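Local structure of LAO/AO transport system kinase (Escherichia coli, 2P67) at residues G19-E32 / R136-Y149. The protein belongs to the MeaB family of P-loop GTPases, built round a parallel beta-sheet flanked by helices. Residues are numbered along the deposited sequence; the frame is centred on the assembly and turned at random.
Sequences GERATLAQAMTLVE and RARELMLLCEAAGY
Helix 21-32 packs nearly antiparallel on the 136-146 part of helix 133-146, Met28 opposite Leu140, with axes 10.3 Å apart at closest approach and 156° between their N-to-C directions. The pair joins the N-terminal helical region to a helix flanking the parallel sheet of this P-loop NTPase fold. Knobs-into-holes packing is met at Leu143, whose side chain enters the hole formed by Leu24, Ala27, Met28 and Val31. With CG anti to the backbone N (chi1 -177°), Leu24 splits its branches: CD1 lies 3.7 Å from Leu143 CB, while CD2 meets Tyr149 CE2 obliquely, also at 3.7 Å. The Met28 and Leu143 side chains run past one another in opposite senses; the Met28 chain, extended beyond CG, carries CE to 3.5 Å from Cys144 SG. Phe120 and Arg122 of strand 119-124 also touch Met28. At the Gly19 end, one water bridges Gly19 O, weakly, and Tyr149 OH.

Toward Glu32 the contact becomes mixed: Val31 CG2 packs on Leu143 CD1, whereas CG1 lies 3.7 Å from Glu139 OE1. That oxygen is salt-bridged to Arg317 of the second subunit, and OE2 is hydrogen-bonded to Gln135. Bends at chi2 and chi3 lay the Arg136 guanidinium against the last turn of helix 21-32. A second water joins its NH1 to Glu32 OE2, the acid's other oxygen being salt-bridged to Arg122. Arg136 NE is buried without a hydrogen-bond partner in the model; Glu139 OE1 makes a long salt bridge at the guanidinium edge, and Val31 O sits 3.4 Å above the guanidinium plane, over its centre, too poorly angled to NH2 for a hydrogen bond.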
loop_
_atom_site.group_PDB
_atom_site.type_symbol
_atom_site.label_atom_id
_atom_site.label_comp_id
_atom_site.label_asym_id
_atom_site.label_seq_id
_atom_site.Cartn_x
_atom_site.Cartn_y
_atom_site.Cartn_z
ATOM N N GLY A 19 -30.872 5.612 24.051
ATOM C CA GLY A 19 -29.593 5.721 24.731
ATOM C C GLY A 19 -29.515 4.915 26.013
ATOM O O GLY A 19 -28.630 5.145 26.842
ATOM N N GLU A 20 -30.422 3.954 26.180
ATOM C CA GLU A 20 -30.393 3.100 27.362
ATOM C C GLU A 20 -29.158 2.201 27.348
ATOM O O GLU A 20 -29.007 1.353 26.470
ATOM C CB GLU A 20 -31.668 2.274 27.473
ATOM C CG GLU A 20 -32.884 3.135 27.811
ATOM C CD GLU A 20 -34.131 2.327 28.122
ATOM O OE1 GLU A 20 -34.036 1.086 28.281
ATOM O OE2 GLU A 20 -35.216 2.955 28.215
ATOM N N ARG A 21 -28.293 2.398 28.337
ATOM C CA ARG A 21 -26.978 1.714 28.366
ATOM C C ARG A 21 -27.074 0.198 28.525
ATOM O O ARG A 21 -26.266 -0.547 27.943
ATOM C CB ARG A 21 -26.072 2.347 29.421
ATOM C CG ARG A 21 -25.622 3.748 29.038
ATOM C CD ARG A 21 -24.840 4.404 30.157
ATOM N NE ARG A 21 -25.701 4.715 31.293
ATOM C CZ ARG A 21 -25.265 4.903 32.542
ATOM N NH1 ARG A 21 -23.968 4.803 32.832
ATOM N NH2 ARG A 21 -26.134 5.189 33.509
ATOM N N ALA A 22 -28.072 -0.267 29.290
ATOM C CA ALA A 22 -28.241 -1.715 29.505
ATOM C C ALA A 22 -28.577 -2.424 28.194
ATOM O O ALA A 22 -28.060 -3.514 27.924
ATOM C CB ALA A 22 -29.296 -1.994 30.568
ATOM N N THR A 23 -29.407 -1.776 27.367
ATOM C CA THR A 23 -29.786 -2.341 26.079
ATOM C C THR A 23 -28.605 -2.326 25.100
ATOM O O THR A 23 -28.419 -3.281 24.366
ATOM C CB THR A 23 -31.056 -1.692 25.455
ATOM O OG1 THR A 23 -32.184 -1.940 26.297
ATOM C CG2 THR A 23 -31.368 -2.319 24.099
ATOM N N LEU A 24 -27.821 -1.255 25.098
ATOM C CA LEU A 24 -26.621 -1.219 24.285
ATOM C C LEU A 24 -25.680 -2.385 24.641
ATOM O O LEU A 24 -25.233 -3.109 23.753
ATOM C CB LEU A 24 -25.899 0.125 24.403
ATOM C CG LEU A 24 -24.654 0.296 23.512
ATOM C CD1 LEU A 24 -24.931 0.024 22.023
ATOM C CD2 LEU A 24 -24.027 1.662 23.706
ATOM N N ALA A 25 -25.419 -2.578 25.933
ATOM C CA ALA A 25 -24.531 -3.666 26.370
ATOM C C ALA A 25 -25.095 -5.014 25.948
ATOM O O ALA A 25 -24.365 -5.879 25.465
ATOM C CB ALA A 25 -24.336 -3.604 27.856
ATOM N N GLN A 26 -26.407 -5.183 26.126
ATOM C CA GLN A 26 -27.092 -6.415 25.745
ATOM C C GLN A 26 -26.976 -6.676 24.243
ATOM O O GLN A 26 -26.756 -7.793 23.820
ATOM C CB GLN A 26 -28.579 -6.300 26.067
ATOM C CG GLN A 26 -29.038 -6.898 27.367
ATOM C CD GLN A 26 -30.572 -6.911 27.400
ATOM O OE1 GLN A 26 -31.205 -7.916 27.068
ATOM N NE2 GLN A 26 -31.164 -5.774 27.723
ATOM N N ALA A 27 -27.185 -5.633 23.441
ATOM C CA ALA A 27 -27.079 -5.738 21.980
ATOM C C ALA A 27 -25.651 -6.102 21.537
ATOM O O ALA A 27 -25.437 -6.934 20.640
ATOM C CB ALA A 27 -27.552 -4.409 21.324
ATOM N N MET A 28 -24.658 -5.466 22.150
ATOM C CA MET A 28 -23.265 -5.823 21.881
ATOM C C MET A 28 -22.991 -7.302 22.220
ATOM O O MET A 28 -22.417 -8.022 21.421
ATOM C CB MET A 28 -22.313 -4.899 22.643
ATOM C CG MET A 28 -22.440 -3.423 22.245
ATOM S SD MET A 28 -21.076 -2.470 22.920
ATOM C CE MET A 28 -21.255 -0.934 21.966
ATOM N N THR A 29 -23.432 -7.754 23.393
ATOM C CA THR A 29 -23.260 -9.163 23.792
ATOM C C THR A 29 -23.890 -10.116 22.783
ATOM O O THR A 29 -23.270 -11.122 22.393
ATOM C CB THR A 29 -23.778 -9.414 25.227
ATOM O OG1 THR A 29 -22.923 -8.727 26.144
ATOM C CG2 THR A 29 -23.765 -10.918 25.586
ATOM N N LEU A 30 -25.078 -9.756 22.306
ATOM C CA LEU A 30 -25.772 -10.528 21.276
ATOM C C LEU A 30 -24.965 -10.632 19.992
ATOM O O LEU A 30 -24.851 -11.709 19.411
ATOM C CB LEU A 30 -27.150 -9.907 20.992
ATOM C CG LEU A 30 -28.018 -10.573 19.921
ATOM C CD1 LEU A 30 -28.519 -11.932 20.395
ATOM C CD2 LEU A 30 -29.183 -9.660 19.559
ATOM N N VAL A 31 -24.433 -9.495 19.540
ATOM C CA VAL A 31 -23.568 -9.425 18.355
ATOM C C VAL A 31 -22.270 -10.240 18.532
ATOM O O VAL A 31 -21.703 -10.743 17.556
ATOM C CB VAL A 31 -23.285 -7.928 17.983
ATOM C CG1 VAL A 31 -22.200 -7.795 16.914
ATOM C CG2 VAL A 31 -24.576 -7.265 17.542
ATOM N N GLU A 32 -21.822 -10.396 19.771
ATOM C CA GLU A 32 -20.621 -11.186 20.072
ATOM C C GLU A 32 -20.854 -12.691 20.311
ATOM O O GLU A 32 -19.892 -13.467 20.454
ATOM C CB GLU A 32 -19.911 -10.586 21.275
ATOM C CG GLU A 32 -19.343 -9.207 21.028
ATOM C CD GLU A 32 -18.615 -8.688 22.242
ATOM O OE1 GLU A 32 -19.154 -8.861 23.361
ATOM O OE2 GLU A 32 -17.500 -8.123 22.076
ATOM N N ARG A 136 -15.983 -6.804 13.751
ATOM C CA ARG A 136 -16.587 -6.643 15.070
ATOM C C ARG A 136 -16.561 -5.193 15.576
ATOM O O ARG A 136 -17.588 -4.681 16.048
ATOM C CB ARG A 136 -15.907 -7.594 16.076
ATOM C CG ARG A 136 -16.569 -7.655 17.462
ATOM C CD ARG A 136 -18.110 -7.876 17.432
ATOM N NE ARG A 136 -18.557 -8.867 16.446
ATOM C CZ ARG A 136 -18.401 -10.189 16.561
ATOM N NH1 ARG A 136 -17.795 -10.717 17.629
ATOM N NH2 ARG A 136 -18.843 -10.994 15.589
ATOM N N ALA A 137 -15.402 -4.538 15.461
ATOM C CA ALA A 137 -15.271 -3.133 15.843
ATOM C C ALA A 137 -16.280 -2.278 15.091
ATOM O O ALA A 137 -16.947 -1.440 15.700
ATOM C CB ALA A 137 -13.826 -2.628 15.600
ATOM N N ARG A 138 -16.380 -2.493 13.774
ATOM C CA ARG A 138 -17.314 -1.745 12.945
ATOM C C ARG A 138 -18.769 -1.928 13.388
ATOM O O ARG A 138 -19.528 -0.948 13.465
ATOM C CB ARG A 138 -17.164 -2.117 11.472
ATOM C CG ARG A 138 -15.912 -1.575 10.813
ATOM C CD ARG A 138 -15.859 -1.967 9.354
ATOM N NE ARG A 138 -14.487 -1.919 8.864
ATOM C CZ ARG A 138 -13.961 -0.973 8.090
ATOM N NH1 ARG A 138 -14.703 0.054 7.666
ATOM N NH2 ARG A 138 -12.671 -1.077 7.730
ATOM N N GLU A 139 -19.165 -3.172 13.650
ATOM C CA GLU A 139 -20.535 -3.433 14.090
ATOM C C GLU A 139 -20.843 -2.773 15.458
ATOM O O GLU A 139 -21.916 -2.183 15.656
ATOM C CB GLU A 139 -20.822 -4.941 14.076
ATOM C CG GLU A 139 -20.754 -5.499 12.658
ATOM C CD GLU A 139 -20.877 -6.999 12.584
ATOM O OE1 GLU A 139 -20.633 -7.688 13.610
ATOM O OE2 GLU A 139 -21.225 -7.476 11.479
ATOM N N LEU A 140 -19.897 -2.849 16.394
ATOM C CA LEU A 140 -20.095 -2.223 17.685
ATOM C C LEU A 140 -20.201 -0.697 17.535
ATOM O O LEU A 140 -20.997 -0.072 18.221
ATOM C CB LEU A 140 -18.967 -2.594 18.634
ATOM C CG LEU A 140 -18.779 -4.088 18.962
ATOM C CD1 LEU A 140 -17.695 -4.201 20.020
ATOM C CD2 LEU A 140 -20.062 -4.745 19.473
ATOM N N MET A 141 -19.392 -0.127 16.637
ATOM C CA MET A 141 -19.456 1.306 16.306
ATOM C C MET A 141 -20.850 1.690 15.784
ATOM O O MET A 141 -21.417 2.697 16.216
ATOM C CB MET A 141 -18.385 1.684 15.261
ATOM C CG MET A 141 -16.947 1.668 15.791
ATOM S SD MET A 141 -15.708 1.927 14.473
ATOM C CE MET A 141 -15.789 3.735 14.321
ATOM N N LEU A 142 -21.401 0.873 14.884
ATOM C CA LEU A 142 -22.780 1.083 14.395
ATOM C C LEU A 142 -23.808 1.099 15.527
ATOM O O LEU A 142 -24.680 1.977 15.561
ATOM C CB LEU A 142 -23.154 0.023 13.363
ATOM C CG LEU A 142 -22.463 0.036 11.998
ATOM C CD1 LEU A 142 -23.047 -1.076 11.147
ATOM C CD2 LEU A 142 -22.607 1.413 11.284
ATOM N N LEU A 143 -23.676 0.173 16.481
ATOM C CA LEU A 143 -24.582 0.138 17.641
ATOM C C LEU A 143 -24.481 1.441 18.429
ATOM O O LEU A 143 -25.505 2.024 18.812
ATOM C CB LEU A 143 -24.316 -1.088 18.551
ATOM C CG LEU A 143 -24.723 -2.433 17.919
ATOM C CD1 LEU A 143 -24.150 -3.606 18.711
ATOM C CD2 LEU A 143 -26.234 -2.551 17.784
ATOM N N CYS A 144 -23.258 1.925 18.641
ATOM C CA CYS A 144 -23.073 3.196 19.328
ATOM C C CYS A 144 -23.723 4.374 18.581
ATOM O O CYS A 144 -24.295 5.280 19.206
ATOM C CB CYS A 144 -21.595 3.464 19.578
ATOM S SG CYS A 144 -20.844 2.297 20.718
ATOM N N GLU A 145 -23.631 4.346 17.249
ATOM C CA GLU A 145 -24.231 5.383 16.406
ATOM C C GLU A 145 -25.742 5.368 16.564
ATOM O O GLU A 145 -26.372 6.422 16.773
ATOM C CB GLU A 145 -23.839 5.177 14.949
ATOM C CG GLU A 145 -22.335 5.544 14.716
ATOM C CD GLU A 145 -21.907 5.505 13.266
ATOM O OE1 GLU A 145 -22.684 5.052 12.409
ATOM O OE2 GLU A 145 -20.760 5.924 12.982
ATOM N N ALA A 146 -26.315 4.175 16.464
ATOM C CA ALA A 146 -27.766 4.026 16.606
ATOM C C ALA A 146 -28.225 4.440 18.012
ATOM O O ALA A 146 -29.321 5.003 18.173
ATOM C CB ALA A 146 -28.191 2.596 16.257
ATOM N N ALA A 147 -27.366 4.220 19.015
ATOM C CA ALA A 147 -27.629 4.603 20.412
ATOM C C ALA A 147 -27.517 6.116 20.709
ATOM O O ALA A 147 -27.784 6.564 21.836
ATOM C CB ALA A 147 -26.696 3.828 21.339
ATOM N N GLY A 148 -27.084 6.889 19.719
ATOM C CA GLY A 148 -27.088 8.339 19.814
ATOM C C GLY A 148 -25.821 8.949 20.375
ATOM O O GLY A 148 -25.830 10.110 20.786
ATOM N N TYR A 149 -24.728 8.176 20.427
ATOM C CA TYR A 149 -23.447 8.738 20.837
ATOM C C TYR A 149 -22.991 9.842 19.868
ATOM O O TYR A 149 -23.177 9.731 18.670
ATOM C CB TYR A 149 -22.385 7.622 21.058
ATOM C CG TYR A 149 -22.715 6.923 22.344
ATOM C CD1 TYR A 149 -22.160 7.357 23.542
ATOM C CD2 TYR A 149 -23.661 5.901 22.384
ATOM C CE1 TYR A 149 -22.497 6.780 24.746
ATOM C CE2 TYR A 149 -24.025 5.314 23.604
ATOM C CZ TYR A 149 -23.426 5.764 24.775
ATOM O OH TYR A 149 -23.754 5.237 25.999
HETATM O O HOH W 1 -26.260 3.906 25.567
HETATM O O HOH W 2 -16.278 -9.883 19.742
#